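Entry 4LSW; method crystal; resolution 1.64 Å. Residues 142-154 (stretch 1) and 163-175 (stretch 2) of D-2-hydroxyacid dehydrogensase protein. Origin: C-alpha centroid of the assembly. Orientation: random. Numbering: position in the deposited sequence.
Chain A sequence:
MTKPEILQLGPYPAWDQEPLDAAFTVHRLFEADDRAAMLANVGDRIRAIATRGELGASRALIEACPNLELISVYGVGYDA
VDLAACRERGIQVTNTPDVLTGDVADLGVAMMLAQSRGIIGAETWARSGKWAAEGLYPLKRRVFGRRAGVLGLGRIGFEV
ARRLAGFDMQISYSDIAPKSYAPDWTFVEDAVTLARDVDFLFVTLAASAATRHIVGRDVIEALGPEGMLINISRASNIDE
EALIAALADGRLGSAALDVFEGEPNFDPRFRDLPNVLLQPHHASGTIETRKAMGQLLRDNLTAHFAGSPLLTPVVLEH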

# COMPACT_ATOMS: atom_id res chain seq x y z
N ARG A 142 23.28 7.64 -12.61
CA ARG A 142 23.70 6.62 -11.67
C ARG A 142 22.82 6.52 -10.42
O ARG A 142 22.32 7.52 -9.89
N VAL A 143 22.64 5.29 -9.95
CA VAL A 143 22.01 5.05 -8.66
C VAL A 143 23.02 4.72 -7.55
O VAL A 143 23.05 5.40 -6.51
N PHE A 144 23.86 3.71 -7.76
CA PHE A 144 24.69 3.19 -6.67
C PHE A 144 25.59 4.25 -6.05
O PHE A 144 26.10 5.14 -6.74
N GLY A 145 25.80 4.13 -4.74
CA GLY A 145 26.71 5.00 -4.03
C GLY A 145 26.17 6.40 -3.73
O GLY A 145 26.84 7.18 -3.04
N ARG A 146 24.98 6.71 -4.22
CA ARG A 146 24.41 8.04 -4.05
C ARG A 146 23.56 8.08 -2.77
O ARG A 146 23.58 7.14 -1.98
N ARG A 147 22.86 9.19 -2.55
CA ARG A 147 22.20 9.41 -1.27
C ARG A 147 20.70 9.13 -1.35
O ARG A 147 20.02 9.63 -2.25
N ALA A 148 20.19 8.34 -0.42
CA ALA A 148 18.78 7.98 -0.40
C ALA A 148 18.19 8.22 0.98
O ALA A 148 18.83 7.92 1.99
N GLY A 149 16.97 8.76 1.00
CA GLY A 149 16.26 8.97 2.24
C GLY A 149 15.00 8.13 2.24
O GLY A 149 14.35 7.97 1.21
N VAL A 150 14.67 7.60 3.41
CA VAL A 150 13.46 6.81 3.58
C VAL A 150 12.56 7.50 4.60
O VAL A 150 12.92 7.64 5.78
N LEU A 151 11.38 7.94 4.14
CA LEU A 151 10.42 8.66 4.97
C LEU A 151 9.41 7.65 5.52
O LEU A 151 8.53 7.18 4.81
N GLY A 152 9.60 7.31 6.79
CA GLY A 152 8.84 6.23 7.42
C GLY A 152 9.66 4.96 7.39
O GLY A 152 9.80 4.34 6.34
N LEU A 153 10.23 4.58 8.53
CA LEU A 153 11.06 3.38 8.60
C LEU A 153 10.41 2.28 9.44
O LEU A 153 11.00 1.77 10.40
N GLY A 154 9.18 1.95 9.07
CA GLY A 154 8.49 0.78 9.60
C GLY A 154 8.87 -0.44 8.78
O GLY A 154 9.96 -0.48 8.22
N ARG A 163 17.51 -3.11 0.89
CA ARG A 163 17.79 -3.24 -0.54
C ARG A 163 18.72 -2.13 -1.02
O ARG A 163 19.61 -2.37 -1.83
N LEU A 164 18.52 -0.91 -0.52
CA LEU A 164 19.38 0.21 -0.91
C LEU A 164 20.82 0.01 -0.45
O LEU A 164 21.76 0.46 -1.12
N ALA A 165 21.00 -0.64 0.69
CA ALA A 165 22.35 -0.87 1.22
C ALA A 165 23.19 -1.74 0.28
O ALA A 165 24.41 -1.58 0.22
N GLY A 166 22.55 -2.66 -0.44
CA GLY A 166 23.24 -3.51 -1.40
C GLY A 166 23.78 -2.72 -2.59
O GLY A 166 24.69 -3.18 -3.29
N PHE A 167 23.22 -1.52 -2.80
CA PHE A 167 23.69 -0.57 -3.81
C PHE A 167 24.68 0.46 -3.23
O PHE A 167 25.00 1.46 -3.89
N ASP A 168 25.14 0.21 -2.00
CA ASP A 168 26.11 1.06 -1.32
C ASP A 168 25.64 2.50 -1.20
O ASP A 168 26.44 3.43 -1.24
N MET A 169 24.34 2.68 -1.08
CA MET A 169 23.83 4.03 -0.94
C MET A 169 24.08 4.58 0.45
O MET A 169 24.26 3.82 1.44
N GLN A 170 24.15 5.91 0.52
CA GLN A 170 24.24 6.63 1.79
C GLN A 170 22.81 6.86 2.25
O GLN A 170 22.08 7.66 1.65
N ILE A 171 22.42 6.15 3.30
CA ILE A 171 21.02 6.06 3.68
C ILE A 171 20.70 6.83 4.95
O ILE A 171 21.36 6.67 5.98
N SER A 172 19.68 7.68 4.85
CA SER A 172 19.11 8.35 6.01
C SER A 172 17.62 8.09 6.04
O SER A 172 17.02 7.65 5.06
N TYR A 173 16.99 8.39 7.17
CA TYR A 173 15.56 8.16 7.30
C TYR A 173 14.97 9.12 8.31
O TYR A 173 15.68 9.67 9.15
N SER A 174 13.66 9.33 8.19
CA SER A 174 12.93 10.11 9.17
C SER A 174 11.72 9.33 9.65
O SER A 174 11.11 8.59 8.88
N ASP A 175 11.39 9.47 10.93
CA ASP A 175 10.22 8.83 11.52
C ASP A 175 9.95 9.58 12.82
O ASP A 175 10.62 10.58 13.09

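The two stretches meet as neighbouring parallel strands, 147-151 and 170-174, and side chains of stretch 2 pack against stretch 1 on both sheet faces. R163 and A165 stay out of reach, whereas L164, on the helix, points toward stretch 1. Its m,t rotamer brings L164 CD1 to 3.8 Å from A148 CB and 4.1 Å from V150 CG2, so L164 packs against A148 and V150 on the sheet face they share. Within the turn from A165 to D168, F167 (chi1 m) points sideways and F167 CB lies 4.4 Å from F144 CB; its main chain also takes part, F167 O accepting a hydrogen bond from G145 N at 2.9 Å. D168 also points sideways and makes little side-chain contact.

M169 adopts m,t,p, which brings M169 CE against A148 CB (3.9 Å) and V143 CG1 (4.0 Å), with V143 O also 3.4 Å from CE. Q170 shares the opposite face with R147. With chi1 m and chi2 t, its amide reaches back beyond the strand pairing, and Q170 NE2 donates a hydrogen bond to G145 O at 2.9 Å while lying 3.6 Å from R147 CG.

I171 (m,t) is buried on the A148 face but touches stretch 1 mainly through its backbone. S172 (p) sits beside G149, which offers no side chain. Y173 (chi1 p) returns to the A148 face, Y173 CB lying 4.2 Å from V150 CB. L153, in a t,p rotamer, packs over one face of the ring, with L153 CD2 3.8 Å from the Y173 ring centroid in a CH-pi contact. S174 (t) places S174 CB 4.0 Å from L151 CD1, while its OG is satisfied elsewhere in the structure. Finally, D175 (t) points sideways at CB, but its carboxylate comes nearer: D175 OD2 accepts a hydrogen bond from L153 N at 2.8 Å, securing the loop just beyond the strand.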

# COMPACT_ATOMS: atom_id res chain seq x y z
CB ARG A 142 25.15 6.87 -11.25
CG ARG A 142 25.65 5.92 -10.15
CD ARG A 142 27.11 6.18 -9.81
NE ARG A 142 28.00 5.99 -10.95
CZ ARG A 142 29.32 6.18 -10.89
NH1 ARG A 142 29.88 6.56 -9.74
NH2 ARG A 142 30.07 5.99 -11.97
CB VAL A 143 20.93 3.94 -8.74
CG1 VAL A 143 20.46 3.54 -7.34
CG2 VAL A 143 19.76 4.42 -9.58
CB PHE A 144 25.52 1.97 -7.11
CG PHE A 144 26.80 2.32 -7.84
CD1 PHE A 144 26.79 2.56 -9.21
CD2 PHE A 144 28.01 2.43 -7.15
CE1 PHE A 144 27.96 2.90 -9.88
CE2 PHE A 144 29.18 2.77 -7.82
CZ PHE A 144 29.15 3.01 -9.19
CB ARG A 146 23.64 8.46 -5.30
CG ARG A 146 24.57 8.54 -6.55
CD ARG A 146 23.84 9.04 -7.78
NE ARG A 146 23.39 10.43 -7.64
CZ ARG A 146 22.45 10.99 -8.40
NH1 ARG A 146 21.86 10.29 -9.36
NH2 ARG A 146 22.11 12.25 -8.20
CB ARG A 147 22.44 10.86 -0.82
CG ARG A 147 23.93 11.24 -0.71
CD ARG A 147 24.08 12.75 -0.63
NE ARG A 147 23.48 13.41 -1.78
CZ ARG A 147 23.31 14.72 -1.90
NH1 ARG A 147 23.71 15.54 -0.93
NH2 ARG A 147 22.74 15.22 -2.99
CB ALA A 148 18.59 6.52 -0.82
CB VAL A 150 13.79 5.37 3.99
CG1 VAL A 150 12.53 4.53 4.12
CG2 VAL A 150 14.75 4.74 2.98
CB LEU A 151 9.73 9.75 4.17
CG LEU A 151 8.69 10.58 4.91
CD1 LEU A 151 9.30 11.20 6.16
CD2 LEU A 151 8.16 11.65 4.00
CB LEU A 153 12.47 3.71 9.10
CG LEU A 153 13.49 2.67 8.65
CD1 LEU A 153 13.99 2.96 7.24
CD2 LEU A 153 14.64 2.59 9.65
CB ARG A 163 16.49 -3.24 -1.36
CG ARG A 163 15.71 -4.55 -1.24
CD ARG A 163 14.23 -4.28 -1.26
NE ARG A 163 13.48 -5.53 -1.22
CZ ARG A 163 13.28 -6.25 -0.12
NH1 ARG A 163 13.79 -5.85 1.04
NH2 ARG A 163 12.58 -7.37 -0.19
CB LEU A 164 18.84 1.53 -0.38
CG LEU A 164 17.44 1.93 -0.82
CD1 LEU A 164 16.99 3.18 -0.07
CD2 LEU A 164 17.37 2.13 -2.35
CB ALA A 165 22.29 -1.48 2.62
CB PHE A 167 22.50 0.15 -4.46
CG PHE A 167 21.65 -0.74 -5.33
CD1 PHE A 167 20.66 -1.54 -4.77
CD2 PHE A 167 21.85 -0.79 -6.70
CE1 PHE A 167 19.89 -2.37 -5.56
CE2 PHE A 167 21.08 -1.63 -7.50
CZ PHE A 167 20.09 -2.42 -6.93
CB ASP A 168 27.47 1.01 -2.01
CG ASP A 168 28.15 -0.33 -1.86
OD1 ASP A 168 27.78 -1.09 -0.93
OD2 ASP A 168 29.05 -0.63 -2.67
CB MET A 169 22.36 4.10 -1.33
CG MET A 169 22.11 3.55 -2.73
SD MET A 169 20.47 3.88 -3.36
CE MET A 169 20.76 5.56 -3.94
CB GLN A 170 24.97 7.95 1.57
CG GLN A 170 26.30 7.80 0.83
CD GLN A 170 26.83 9.12 0.31
OE1 GLN A 170 27.14 10.04 1.08
NE2 GLN A 170 26.92 9.23 -1.02
CB ILE A 171 20.63 4.59 3.88
CG1 ILE A 171 20.87 3.85 2.57
CG2 ILE A 171 19.17 4.47 4.32
CD1 ILE A 171 21.00 2.35 2.73
CB SER A 172 19.39 9.85 5.94
OG SER A 172 19.05 10.34 4.65
CB TYR A 173 15.27 6.72 7.73
CG TYR A 173 15.64 6.40 9.16
CD1 TYR A 173 16.95 6.09 9.52
CD2 TYR A 173 14.68 6.38 10.16
CE1 TYR A 173 17.29 5.78 10.84
CE2 TYR A 173 15.00 6.07 11.48
CZ TYR A 173 16.31 5.77 11.81
OH TYR A 173 16.61 5.46 13.13
CB SER A 174 12.49 11.44 8.58
OG SER A 174 11.89 12.27 9.58
CB ASP A 175 10.48 7.33 11.76
CG ASP A 175 9.21 6.49 11.69
OD1 ASP A 175 8.17 6.90 12.25
OD2 ASP A 175 9.26 5.42 11.06